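Local coordinates for protein signal peptidase I (Enterococcus faecalis, PDB 4ME8) that probably cleaves hydrophobic N-terminal signal sequences from secreted proteins, acting as a serine endopeptidase of the S26 family, at residues A[54-59]-A[63-68]; A[47-52]-A[70-75]; A[121-124]-A[128-131]; A[31-36]-A[108-113]; A[60-63]-A[68-71]. One frame throughout, in Å; residues are numbered along the deposited sequence.

Contact 1 (A[54-59]-A[63-68])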
# COMPACT_ATOMS: atom_id res chain seq x y z
N GLU A 54 3.70 9.03 -8.00
CA GLU A 54 4.43 7.79 -8.22
C GLU A 54 3.60 6.69 -8.90
O GLU A 54 2.39 6.56 -8.68
CB GLU A 54 4.98 7.27 -6.89
CG GLU A 54 6.06 8.18 -6.29
CD GLU A 54 6.40 7.84 -4.85
OE1 GLU A 54 5.71 6.98 -4.25
OE2 GLU A 54 7.35 8.44 -4.29
N THR A 55 4.27 5.88 -9.72
CA THR A 55 3.70 4.62 -10.18
C THR A 55 4.01 3.53 -9.13
O THR A 55 5.07 3.57 -8.48
CB THR A 55 4.27 4.18 -11.55
OG1 THR A 55 5.65 3.83 -11.42
CG2 THR A 55 4.11 5.30 -12.60
N VAL A 56 3.08 2.60 -8.95
CA VAL A 56 3.27 1.47 -8.05
C VAL A 56 3.03 0.18 -8.80
O VAL A 56 2.01 0.01 -9.46
CB VAL A 56 2.30 1.51 -6.85
CG1 VAL A 56 2.46 0.26 -5.99
CG2 VAL A 56 2.52 2.78 -6.03
N GLU A 57 4.00 -0.73 -8.72
CA GLU A 57 3.87 -2.02 -9.35
C GLU A 57 4.39 -3.12 -8.43
O GLU A 57 5.39 -2.95 -7.74
CB GLU A 57 4.60 -2.06 -10.71
CG GLU A 57 4.65 -3.45 -11.35
CD GLU A 57 4.98 -3.46 -12.84
OE1 GLU A 57 5.58 -2.49 -13.37
OE2 GLU A 57 4.64 -4.47 -13.50
N TYR A 58 3.68 -4.24 -8.43
CA TYR A 58 4.20 -5.49 -7.90
C TYR A 58 4.33 -6.46 -9.06
O TYR A 58 3.39 -6.65 -9.82
CB TYR A 58 3.28 -6.07 -6.83
CG TYR A 58 3.69 -5.71 -5.43
CD1 TYR A 58 3.35 -4.48 -4.89
CD2 TYR A 58 4.43 -6.59 -4.66
CE1 TYR A 58 3.73 -4.14 -3.61
CE2 TYR A 58 4.81 -6.26 -3.37
CZ TYR A 58 4.46 -5.03 -2.86
OH TYR A 58 4.83 -4.68 -1.59
N ARG A 59 5.52 -7.03 -9.20
CA ARG A 59 5.78 -8.08 -10.17
C ARG A 59 6.69 -9.11 -9.50
O ARG A 59 7.75 -8.75 -8.97
CB ARG A 59 6.42 -7.51 -11.45
CG ARG A 59 6.68 -8.55 -12.53
CD ARG A 59 7.03 -7.94 -13.89
NE ARG A 59 8.45 -7.56 -14.01
CZ ARG A 59 8.94 -6.32 -13.87
NH1 ARG A 59 8.15 -5.28 -13.60
NH2 ARG A 59 10.24 -6.12 -14.01
N LEU A 63 8.20 -5.07 -4.88
CA LEU A 63 7.65 -3.72 -4.98
C LEU A 63 8.49 -2.82 -5.90
O LEU A 63 9.69 -2.65 -5.69
CB LEU A 63 7.59 -3.07 -3.60
CG LEU A 63 7.22 -1.58 -3.53
CD1 LEU A 63 5.86 -1.31 -4.19
CD2 LEU A 63 7.23 -1.12 -2.08
N TYR A 64 7.82 -2.22 -6.89
CA TYR A 64 8.41 -1.24 -7.78
C TYR A 64 7.67 0.10 -7.63
O TYR A 64 6.46 0.18 -7.83
CB TYR A 64 8.30 -1.74 -9.23
CG TYR A 64 9.19 -2.93 -9.54
CD1 TYR A 64 8.77 -4.23 -9.25
CD2 TYR A 64 10.44 -2.77 -10.13
CE1 TYR A 64 9.57 -5.32 -9.53
CE2 TYR A 64 11.24 -3.86 -10.41
CZ TYR A 64 10.80 -5.13 -10.11
OH TYR A 64 11.59 -6.21 -10.39
N ILE A 65 8.41 1.15 -7.26
CA ILE A 65 7.90 2.52 -7.23
C ILE A 65 8.66 3.32 -8.27
O ILE A 65 9.88 3.45 -8.18
CB ILE A 65 8.13 3.17 -5.85
CG1 ILE A 65 7.41 2.39 -4.74
CG2 ILE A 65 7.67 4.62 -5.85
CD1 ILE A 65 5.92 2.61 -4.67
N ASN A 66 7.95 3.85 -9.26
CA ASN A 66 8.59 4.53 -10.39
C ASN A 66 9.64 3.62 -11.01
O ASN A 66 10.72 4.08 -11.39
CB ASN A 66 9.19 5.88 -9.97
CG ASN A 66 8.14 6.94 -9.69
OD1 ASN A 66 6.97 6.78 -10.02
ND2 ASN A 66 8.55 8.03 -9.07
N GLY A 67 9.32 2.33 -11.10
CA GLY A 67 10.24 1.34 -11.68
C GLY A 67 11.45 1.00 -10.82
O GLY A 67 12.34 0.28 -11.28
N VAL A 68 11.47 1.49 -9.58
CA VAL A 68 12.60 1.26 -8.68
C VAL A 68 12.23 0.18 -7.69
O VAL A 68 11.27 0.31 -6.92
CB VAL A 68 13.01 2.56 -7.94
CG1 VAL A 68 14.12 2.28 -6.93
CG2 VAL A 68 13.44 3.62 -8.94
O HOH W 1 6.39 1.42 -10.51
O HOH W 2 10.45 -8.62 -10.00
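Thr-55 and Asn-66 meet at the open end of the hairpin of antiparallel strands 56-59 and 62-65. The backbone bonds are paired: Glu-57 and Tyr-64 exchange N-H groups for carbonyls, while Asn-66 N donates to Thr-55 O. Beside this last bond the Asn-66 carboxamide acts like one more piece of backbone, its OD1 accepting from Thr-55 N at 2.9 Å. Asn-66 also suits the main chain there, because asparagine tolerates the positive phi of a type I' turn, here running from Ile-65 to Val-68.

Tyr-64 can be followed outward. Its CB lies 3.5 Å from Glu-57 O and also meets Glu-57 CB. From CD1 to CE1, one ring edge passes Glu-57 O and then Arg-59 O. At CZ the guanidinium arrives over a face, Arg-59 NH2 being 4.1 Å away, with the two planes 22° apart. Tyr-64 OH is hydrogen-bonded to a water 2.7 Å away. That water donates to Arg-59 O. Arg-59 reaches this place by bending at chi3 (82°), and its off-centre cation-pi contact is joined by a long salt bridge to Glu-57.

The opposite surface is apolar: Val-56 CG2 packs on Ile-65 CD1 at 3.7 Å, and Leu-63 CB sits over a face of the Tyr-58 ring, 4.2 Å from its centroid. Tyr-58 OH is bound by Glu-72 and Arg-117. The chemistry thus implies a two-faced hairpin, apolar where Val-56 and Tyr-58 pack on strand 109-113, polar and charged on the side of Glu-57, Tyr-64 and Arg-59.

Contact 2 (A[47-52]-A[70-75])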
# COMPACT_ATOMS: atom_id res chain seq x y z
N ARG A 47 0.11 0.43 5.93
CA ARG A 47 1.42 0.93 5.57
C ARG A 47 1.39 1.81 4.31
O ARG A 47 0.77 1.46 3.30
CB ARG A 47 2.40 -0.24 5.37
CG ARG A 47 3.85 0.18 5.58
CD ARG A 47 4.81 -1.00 5.49
NE ARG A 47 4.75 -1.86 6.67
CZ ARG A 47 5.46 -1.68 7.79
NH1 ARG A 47 6.30 -0.65 7.90
NH2 ARG A 47 5.33 -2.53 8.80
N LEU A 48 2.04 2.96 4.41
CA LEU A 48 2.16 3.87 3.29
C LEU A 48 3.15 3.27 2.29
O LEU A 48 4.29 2.97 2.64
CB LEU A 48 2.65 5.24 3.79
CG LEU A 48 2.81 6.34 2.73
CD1 LEU A 48 1.59 6.37 1.81
CD2 LEU A 48 3.01 7.68 3.40
N ILE A 49 2.68 3.08 1.06
CA ILE A 49 3.47 2.42 0.01
C ILE A 49 3.71 3.37 -1.16
O ILE A 49 4.85 3.54 -1.62
CB ILE A 49 2.77 1.11 -0.44
CG1 ILE A 49 2.80 0.08 0.70
CG2 ILE A 49 3.42 0.54 -1.69
CD1 ILE A 49 4.17 -0.44 1.09
N GLY A 50 2.65 4.02 -1.62
CA GLY A 50 2.75 4.97 -2.72
C GLY A 50 2.34 6.38 -2.35
O GLY A 50 1.33 6.58 -1.68
N LEU A 51 3.13 7.34 -2.82
CA LEU A 51 2.97 8.77 -2.54
C LEU A 51 2.60 9.47 -3.85
O LEU A 51 2.83 8.91 -4.91
CB LEU A 51 4.30 9.32 -2.01
CG LEU A 51 4.81 8.78 -0.66
CD1 LEU A 51 6.32 8.70 -0.62
CD2 LEU A 51 4.33 9.67 0.48
N PRO A 52 2.04 10.70 -3.77
CA PRO A 52 1.60 11.46 -4.96
C PRO A 52 2.61 11.49 -6.12
O PRO A 52 3.79 11.80 -5.92
CB PRO A 52 1.39 12.87 -4.42
CG PRO A 52 1.07 12.70 -2.97
CD PRO A 52 1.77 11.44 -2.52
N LEU A 70 12.23 -2.00 -4.46
CA LEU A 70 12.39 -1.70 -3.04
C LEU A 70 12.16 -2.94 -2.20
O LEU A 70 11.16 -3.63 -2.37
CB LEU A 70 11.36 -0.64 -2.62
CG LEU A 70 11.60 0.76 -3.20
CD1 LEU A 70 10.43 1.68 -2.88
CD2 LEU A 70 12.91 1.33 -2.67
N SER A 71 13.08 -3.23 -1.28
CA SER A 71 12.89 -4.36 -0.38
C SER A 71 11.83 -4.07 0.69
O SER A 71 11.46 -2.92 0.93
CB SER A 71 14.21 -4.81 0.26
OG SER A 71 15.07 -3.72 0.49
N GLU A 72 11.32 -5.14 1.29
CA GLU A 72 10.34 -5.07 2.37
C GLU A 72 10.70 -6.13 3.42
O GLU A 72 10.11 -7.21 3.47
CB GLU A 72 8.93 -5.31 1.83
CG GLU A 72 8.43 -4.20 0.90
CD GLU A 72 7.10 -4.53 0.22
OE1 GLU A 72 7.12 -5.24 -0.81
OE2 GLU A 72 6.04 -4.05 0.70
N ASP A 73 11.68 -5.81 4.27
CA ASP A 73 12.18 -6.75 5.27
C ASP A 73 11.12 -7.13 6.31
O ASP A 73 11.24 -8.17 6.96
CB ASP A 73 13.44 -6.19 5.95
CG ASP A 73 14.71 -6.42 5.13
OD1 ASP A 73 14.66 -7.14 4.11
OD2 ASP A 73 15.78 -5.89 5.52
N TYR A 74 10.10 -6.29 6.45
CA TYR A 74 8.94 -6.60 7.30
C TYR A 74 8.00 -7.68 6.75
O TYR A 74 7.15 -8.19 7.48
CB TYR A 74 8.14 -5.32 7.58
CG TYR A 74 7.61 -4.63 6.33
CD1 TYR A 74 6.40 -5.01 5.75
CD2 TYR A 74 8.32 -3.59 5.73
CE1 TYR A 74 5.92 -4.38 4.61
CE2 TYR A 74 7.85 -2.95 4.60
CZ TYR A 74 6.66 -3.35 4.04
OH TYR A 74 6.21 -2.71 2.91
N LEU A 75 8.12 -8.00 5.46
CA LEU A 75 7.33 -9.08 4.84
C LEU A 75 8.06 -10.44 4.81
O LEU A 75 7.44 -11.48 4.54
CB LEU A 75 6.91 -8.69 3.42
CG LEU A 75 5.98 -7.49 3.19
CD1 LEU A 75 5.52 -7.47 1.74
CD2 LEU A 75 4.77 -7.50 4.12
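The main chains of Arg-47 and Tyr-74 stay well apart, their CA atoms 10.8 Å from each other, so long side chains alone span the gap between strand 43-50 and the loop after strand 68-70. The strand is irregular here: Ile-49 and Gly-50 together face Phe-111 in a classic beta bulge.

The bridge itself is a cation-pi stack. The guanidinium of Arg-47 lies almost flat on the Tyr-74 ring, CZ standing 3.9 Å from the ring centroid with planes 19° apart. The two side chains slide past each other in opposite directions, which carries the aliphatic part of the arginine over the phenol end: Arg-47 CD comes within 3.3 Å of Tyr-74 CZ. A bend at chi3 (-74°) lays the guanidinium over the ring, with CZ only 8° off the ring normal. Arginine suits the place because its flat cation can stack while its N-H groups point elsewhere, NH2 making a salt bridge to Asp-115. Glu-72 CB lies against the opposite face of the tyrosine, toward its rim.

Arg-47 follows Lys-46, predicted to be an active-site residue, on strand 43-50, their side chains about 5 Å apart at the nearest atoms. Beyond the phenol end of the ring, Ile-49 supplies a methyl group, and Glu-72 is held by Tyr-58 and Arg-117. Tyr-74 OH lies 3.6 Å from Ile-49 CD1 and gives a weak hydrogen bond to Glu-72 OE2 at 2.6 Å.

Contact 3 (A[121-124]-A[128-131]); sequences DDSR and FVKQ. With EDO (1,2-ethanediol), chain C.
The start of the short helix 123-126, where Ser-123 turns toward Phe-128 and Val-129, belongs to the Asp-Ser-Arg part of the box E signature of type I signal peptidases. Across the contact the touch is light. Ser-123 OG lies 4.2 Å from Phe-128 CA and 4.3 Å from Val-129 CG2, while its polar bonds go to Val-112 N and Gly-127 O. A small hydroxyl suits this buried spot, since it satisfies main-chain groups of both the neighbouring strand and the chain leaving the helix.

Asp-122 is the N-cap: its OD1 accepts from Arg-124 N at 3.3 Å, met on the anti side, 25° out of the carboxylate plane. The syn side of the same oxygen receives Arg-124 NE at 3.0 Å. Its other oxygen, OD2, takes Arg-124 NH2 at 2.9 Å, again by the syn lone pair, and completes a side-on, two-nitrogen grip nearly in the guanidinium plane. Ser-120 and Gly-114 also bind OD2. An ethanediol molecule, probably from the crystallisation liquor, donates to Arg-124 O.

Several donors therefore converge on one buried carboxylate, holding it in a single rotation and tying the start of the helix to the Arg-124 side chain.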
# COMPACT_ATOMS: atom_id res chain seq x y z
N ASP A 121 -7.76 -5.60 3.56
CA ASP A 121 -8.53 -4.66 2.76
C ASP A 121 -7.68 -3.39 2.69
O ASP A 121 -7.49 -2.71 3.68
CB ASP A 121 -9.89 -4.41 3.41
CG ASP A 121 -10.89 -3.79 2.47
OD1 ASP A 121 -10.61 -3.67 1.26
OD2 ASP A 121 -11.98 -3.43 2.96
N ASP A 122 -7.11 -3.11 1.53
CA ASP A 122 -6.22 -1.96 1.41
C ASP A 122 -6.41 -1.34 0.04
O ASP A 122 -7.45 -1.56 -0.58
CB ASP A 122 -4.78 -2.36 1.73
CG ASP A 122 -4.32 -3.58 0.95
OD1 ASP A 122 -4.74 -3.75 -0.21
OD2 ASP A 122 -3.53 -4.38 1.51
N SER A 123 -5.44 -0.56 -0.44
CA SER A 123 -5.65 0.22 -1.68
C SER A 123 -5.86 -0.66 -2.91
O SER A 123 -6.45 -0.20 -3.89
CB SER A 123 -4.51 1.21 -1.92
OG SER A 123 -4.59 2.31 -1.02
N ARG A 124 -5.39 -1.91 -2.86
CA ARG A 124 -5.72 -2.87 -3.92
C ARG A 124 -7.21 -3.05 -4.12
O ARG A 124 -7.63 -3.44 -5.20
CB ARG A 124 -5.10 -4.23 -3.63
CG ARG A 124 -3.61 -4.30 -3.86
CD ARG A 124 -3.04 -5.61 -3.35
NE ARG A 124 -3.23 -5.76 -1.90
CZ ARG A 124 -2.99 -6.88 -1.23
NH1 ARG A 124 -2.53 -7.97 -1.85
NH2 ARG A 124 -3.20 -6.92 0.08
N PHE A 128 -7.52 4.60 -3.49
CA PHE A 128 -6.61 5.54 -2.84
C PHE A 128 -7.19 6.14 -1.56
O PHE A 128 -8.41 6.26 -1.42
CB PHE A 128 -6.20 6.67 -3.81
CG PHE A 128 -5.51 6.19 -5.05
CD1 PHE A 128 -4.22 5.67 -5.00
CD2 PHE A 128 -6.14 6.28 -6.30
CE1 PHE A 128 -3.57 5.23 -6.15
CE2 PHE A 128 -5.50 5.84 -7.45
CZ PHE A 128 -4.22 5.32 -7.37
N VAL A 129 -6.30 6.53 -0.64
CA VAL A 129 -6.68 7.14 0.62
C VAL A 129 -6.40 8.65 0.59
O VAL A 129 -5.32 9.07 0.21
CB VAL A 129 -5.90 6.51 1.80
CG1 VAL A 129 -6.22 7.21 3.12
CG2 VAL A 129 -6.19 5.01 1.87
N LYS A 130 -7.37 9.47 1.00
CA LYS A 130 -7.14 10.92 1.06
C LYS A 130 -6.15 11.24 2.17
O LYS A 130 -6.36 10.84 3.31
CB LYS A 130 -8.46 11.70 1.24
CG LYS A 130 -9.30 11.75 -0.03
CD LYS A 130 -10.37 12.84 -0.05
CE LYS A 130 -10.66 13.22 -1.50
NZ LYS A 130 -11.97 13.91 -1.71
N GLN A 131 -5.06 11.93 1.81
CA GLN A 131 -4.07 12.42 2.79
C GLN A 131 -4.74 13.14 3.96
O GLN A 131 -4.43 12.85 5.12
CB GLN A 131 -3.09 13.39 2.13
CG GLN A 131 -2.11 12.76 1.15
CD GLN A 131 -0.97 13.69 0.75
OE1 GLN A 131 -0.83 14.80 1.25
NE2 GLN A 131 -0.15 13.24 -0.18
C1 EDO C . -8.33 -6.02 -8.41
O1 EDO C . -7.65 -7.12 -7.79
C2 EDO C . -9.38 -5.43 -7.47
O2 EDO C . -9.28 -3.99 -7.39

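Contact 4 (A[31-36]-A[108-113])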
# COMPACT_ATOMS: atom_id res chain seq x y z
N ASP A 31 6.01 4.16 6.46
CA ASP A 31 5.33 4.55 7.69
C ASP A 31 3.98 3.86 7.77
O ASP A 31 3.31 3.60 6.75
CB ASP A 31 5.12 6.08 7.75
CG ASP A 31 6.39 6.85 8.09
OD1 ASP A 31 7.44 6.23 8.39
OD2 ASP A 31 6.34 8.11 8.07
N ILE A 32 3.58 3.54 9.00
CA ILE A 32 2.25 3.02 9.28
C ILE A 32 1.36 4.20 9.63
O ILE A 32 1.74 5.05 10.43
CB ILE A 32 2.28 1.96 10.40
CG1 ILE A 32 2.87 0.67 9.84
CG2 ILE A 32 0.88 1.68 10.94
CD1 ILE A 32 3.36 -0.28 10.90
N ILE A 33 0.20 4.26 8.99
CA ILE A 33 -0.70 5.39 9.16
C ILE A 33 -2.12 4.97 9.48
O ILE A 33 -2.63 3.98 8.94
CB ILE A 33 -0.70 6.31 7.91
CG1 ILE A 33 -0.95 5.52 6.63
CG2 ILE A 33 0.64 7.03 7.80
CD1 ILE A 33 -1.16 6.42 5.43
N ALA A 34 -2.77 5.72 10.36
CA ALA A 34 -4.15 5.47 10.73
C ALA A 34 -5.08 6.47 10.05
O ALA A 34 -4.76 7.66 9.97
CB ALA A 34 -4.31 5.53 12.24
N PHE A 35 -6.23 5.97 9.58
CA PHE A 35 -7.18 6.75 8.78
C PHE A 35 -8.54 6.03 8.71
O PHE A 35 -8.59 4.81 8.85
CB PHE A 35 -6.65 6.94 7.37
CG PHE A 35 -6.31 5.64 6.68
CD1 PHE A 35 -5.04 5.10 6.80
CD2 PHE A 35 -7.25 4.97 5.92
CE1 PHE A 35 -4.73 3.91 6.18
CE2 PHE A 35 -6.94 3.77 5.31
CZ PHE A 35 -5.68 3.25 5.43
N PRO A 36 -9.63 6.78 8.46
CA PRO A 36 -10.90 6.10 8.26
C PRO A 36 -10.90 5.36 6.94
O PRO A 36 -10.50 5.92 5.91
CB PRO A 36 -11.93 7.25 8.24
CG PRO A 36 -11.20 8.47 8.69
CD PRO A 36 -9.77 8.24 8.33
N GLY A 108 -2.49 14.70 -3.47
CA GLY A 108 -3.22 14.70 -2.19
C GLY A 108 -3.77 13.34 -1.79
O GLY A 108 -4.76 13.27 -1.06
N MSE A 109 -3.14 12.27 -2.25
CA MSE A 109 -3.59 10.92 -1.95
C MSE A 109 -2.46 9.96 -1.76
O MSE A 109 -1.35 10.20 -2.22
CB MSE A 109 -4.49 10.46 -3.09
CG MSE A 109 -5.74 11.32 -3.07
SE MSE A 109 -7.23 10.32 -3.82
CE MSE A 109 -7.86 9.35 -2.24
N TYR A 110 -2.76 8.85 -1.08
CA TYR A 110 -1.82 7.78 -0.78
C TYR A 110 -2.33 6.43 -1.29
O TYR A 110 -3.54 6.19 -1.36
CB TYR A 110 -1.63 7.64 0.74
CG TYR A 110 -0.92 8.79 1.46
CD1 TYR A 110 0.17 9.45 0.90
CD2 TYR A 110 -1.32 9.16 2.74
CE1 TYR A 110 0.83 10.46 1.59
CE2 TYR A 110 -0.66 10.17 3.44
CZ TYR A 110 0.40 10.82 2.86
OH TYR A 110 1.06 11.82 3.54
N PHE A 111 -1.39 5.55 -1.62
CA PHE A 111 -1.64 4.14 -1.87
C PHE A 111 -1.08 3.39 -0.67
O PHE A 111 0.09 3.57 -0.32
CB PHE A 111 -0.93 3.68 -3.14
CG PHE A 111 -1.27 2.28 -3.55
CD1 PHE A 111 -2.41 2.03 -4.30
CD2 PHE A 111 -0.47 1.21 -3.17
CE1 PHE A 111 -2.74 0.73 -4.67
CE2 PHE A 111 -0.80 -0.08 -3.52
CZ PHE A 111 -1.93 -0.33 -4.28
N VAL A 112 -1.92 2.59 -0.02
CA VAL A 112 -1.51 1.88 1.20
C VAL A 112 -1.74 0.37 1.06
O VAL A 112 -2.58 -0.06 0.29
CB VAL A 112 -2.23 2.42 2.45
CG1 VAL A 112 -2.01 3.93 2.59
CG2 VAL A 112 -3.72 2.08 2.43
N LEU A 113 -0.96 -0.42 1.79
CA LEU A 113 -1.11 -1.88 1.81
C LEU A 113 -0.94 -2.38 3.24
O LEU A 113 -0.18 -1.79 4.00
CB LEU A 113 -0.07 -2.54 0.92
CG LEU A 113 -0.05 -2.28 -0.58
CD1 LEU A 113 1.16 -2.97 -1.19
CD2 LEU A 113 -1.31 -2.75 -1.28
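Ile-33 and Phe-35 of strand 32-36 reach across to Tyr-110 and Val-112 of strand 109-113, and the contact is entirely one of hydrocarbon against hydrocarbon. A single methyl does double duty: Ile-33 CD1 lies 3.8 Å from Tyr-110 CD2 and 3.9 Å from Val-112 CG1, wedged between ring and branch. In the second meeting Val-112 CG2 approaches Phe-35 CZ obliquely, at 3.8 Å, the two side chains coming from opposite directions. Valine serves both partners by forking, one methyl for the isoleucine and one for the phenylalanine. In Ile-33, CG1 lies between the backbone N and the carbonyl carbon (chi1 52°), and the extended chi2 carries CD1 outward. The phenylalanine ring leaves its backbone in the same way.

In the next shell, Val-129 packs against both Phe-35 and Val-112. Tyr-110 is backed by Leu-48, Pro-27 and Gln-131. The backbone of Val-112 is pinned by Ser-123 OG, while Ile-33 is hydrogen-bonded through its main chain to Lys-46, a predicted active-site residue whose side chain is about 4 Å from that of Val-112. The cluster therefore forms apolar surroundings close to this lysine.

These two strands are not neighbours in the sheet. Strand 43-50 runs between them, and the strands cross at 106° with axes 9.0 Å apart at closest, so the sheet curves between them; strand 129-130 continues it beyond 109-113, and helix 123-126 adds Phe-126 against Phe-35.

Contact 5 (A[60-63]-A[68-71]); sequences DDTL and VSLS
Leu-63 and Leu-70 are joined first through their main chains. Leu-70 N donates to Leu-63 O over 2.9 Å, with an angle of 154° at the hydrogen. The same carbonyl oxygen also receives a CA-H contact from Ser-69 CA at 3.4 Å, so two adjacent residues of one strand converge on a single acceptor. In the return direction the chains have drifted apart: Leu-63 N and Leu-70 O are 4.1 Å from each other, and a water fills the place of a direct bond. It accepts from Leu-63 N at 3.0 Å and donates to Leu-70 O at 2.7 Å, keeping both backbone groups satisfied.

This is the opening end of the hairpin made by strands 62-65 and 68-70, in which 68-70 is the outermost strand of its antiparallel sheet. Water can enter the pairing here because the contact lies at the surface.

Apolar packing is slight. Leu-63 CD2 approaches Leu-70 CB at 4.2 Å, and the rest of the Leu-70 side chain extends over Ile-65 and Arg-29. Leucine suits this side of the sheet, where Leu-63 also packs on Phe-30 and Leu-70 on Ile-65.

Thr-62 and Ser-69 are the smaller, more polar pair. Thr-62 presents its methyl, CG2, to Ser-69 OG at 3.3 Å. The threonine turns CG2 anti to its own nitrogen, and the serine does the same with OG (chi1 -174°), which brings methyl and hydroxyl together across the strands. Ser-69 is exposed and Thr-62 partly so, which suits small hydroxyl residues at the sheet's edge, and Ser-69 also touches Tyr-64.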
# COMPACT_ATOMS: atom_id res chain seq x y z
N ASP A 60 6.27 -10.38 -9.51
CA ASP A 60 7.02 -11.48 -8.89
C ASP A 60 7.31 -11.24 -7.41
O ASP A 60 8.37 -11.61 -6.90
CB ASP A 60 8.30 -11.77 -9.68
CG ASP A 60 8.02 -12.39 -11.04
OD1 ASP A 60 7.26 -13.38 -11.10
OD2 ASP A 60 8.57 -11.90 -12.05
N ASP A 61 6.34 -10.61 -6.74
CA ASP A 61 6.37 -10.37 -5.30
C ASP A 61 7.34 -9.26 -4.87
O ASP A 61 7.65 -9.15 -3.68
CB ASP A 61 6.67 -11.67 -4.55
CG ASP A 61 5.81 -11.84 -3.31
OD1 ASP A 61 4.70 -11.26 -3.28
OD2 ASP A 61 6.22 -12.56 -2.39
N THR A 62 7.78 -8.44 -5.82
CA THR A 62 8.71 -7.35 -5.54
C THR A 62 8.01 -6.01 -5.80
O THR A 62 7.31 -5.86 -6.80
CB THR A 62 9.97 -7.45 -6.42
OG1 THR A 62 10.58 -8.74 -6.26
CG2 THR A 62 10.98 -6.36 -6.06
N LEU A 63 8.20 -5.07 -4.88
CA LEU A 63 7.65 -3.72 -4.98
C LEU A 63 8.49 -2.82 -5.90
O LEU A 63 9.69 -2.65 -5.69
CB LEU A 63 7.59 -3.07 -3.60
CG LEU A 63 7.22 -1.58 -3.53
CD1 LEU A 63 5.86 -1.31 -4.19
CD2 LEU A 63 7.23 -1.12 -2.08
N VAL A 68 11.47 1.49 -9.58
CA VAL A 68 12.60 1.26 -8.68
C VAL A 68 12.23 0.18 -7.69
O VAL A 68 11.27 0.31 -6.92
CB VAL A 68 13.01 2.56 -7.94
CG1 VAL A 68 14.12 2.28 -6.93
CG2 VAL A 68 13.44 3.62 -8.94
N SER A 69 13.00 -0.90 -7.71
CA SER A 69 12.81 -2.03 -6.83
C SER A 69 13.13 -1.65 -5.38
O SER A 69 14.16 -1.04 -5.10
CB SER A 69 13.74 -3.17 -7.29
OG SER A 69 13.49 -4.34 -6.56
N LEU A 70 12.23 -2.00 -4.46
CA LEU A 70 12.39 -1.70 -3.04
C LEU A 70 12.16 -2.94 -2.20
O LEU A 70 11.16 -3.63 -2.37
CB LEU A 70 11.36 -0.64 -2.62
CG LEU A 70 11.60 0.76 -3.20
CD1 LEU A 70 10.43 1.68 -2.88
CD2 LEU A 70 12.91 1.33 -2.67
N SER A 71 13.08 -3.23 -1.28
CA SER A 71 12.89 -4.36 -0.38
C SER A 71 11.83 -4.07 0.69
O SER A 71 11.46 -2.92 0.93
CB SER A 71 14.21 -4.81 0.26
OG SER A 71 15.07 -3.72 0.49
O HOH W 3 9.31 -5.65 -2.14

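How the contacts relate
Two antiparallel sheets organise the five contacts. Contacts 1 and 5, with centres 7 Å apart, share strand 62-65 and build consecutive hairpins of one sheet. Contacts 3 and 4, centres 6 Å apart, belong to the other, where strand 109-113 neighbours 129-130 and is separated from 32-36 by strand 43-50. Contact 2 joins the sheets, running from strand 43-50 to the loop that leaves strand 68-70. Along the chain, 31-36 and 108-113 enclose contacts 1, 2 and 5, and contact 3 follows. Contacts 1 and 4 lie about 17 Å apart between centres, yet Tyr-58 and Val-56 pack on Leu-113 and Phe-111, so the sheets pack together; strand 43-50, carrying the predicted active-site lysine, lies in one.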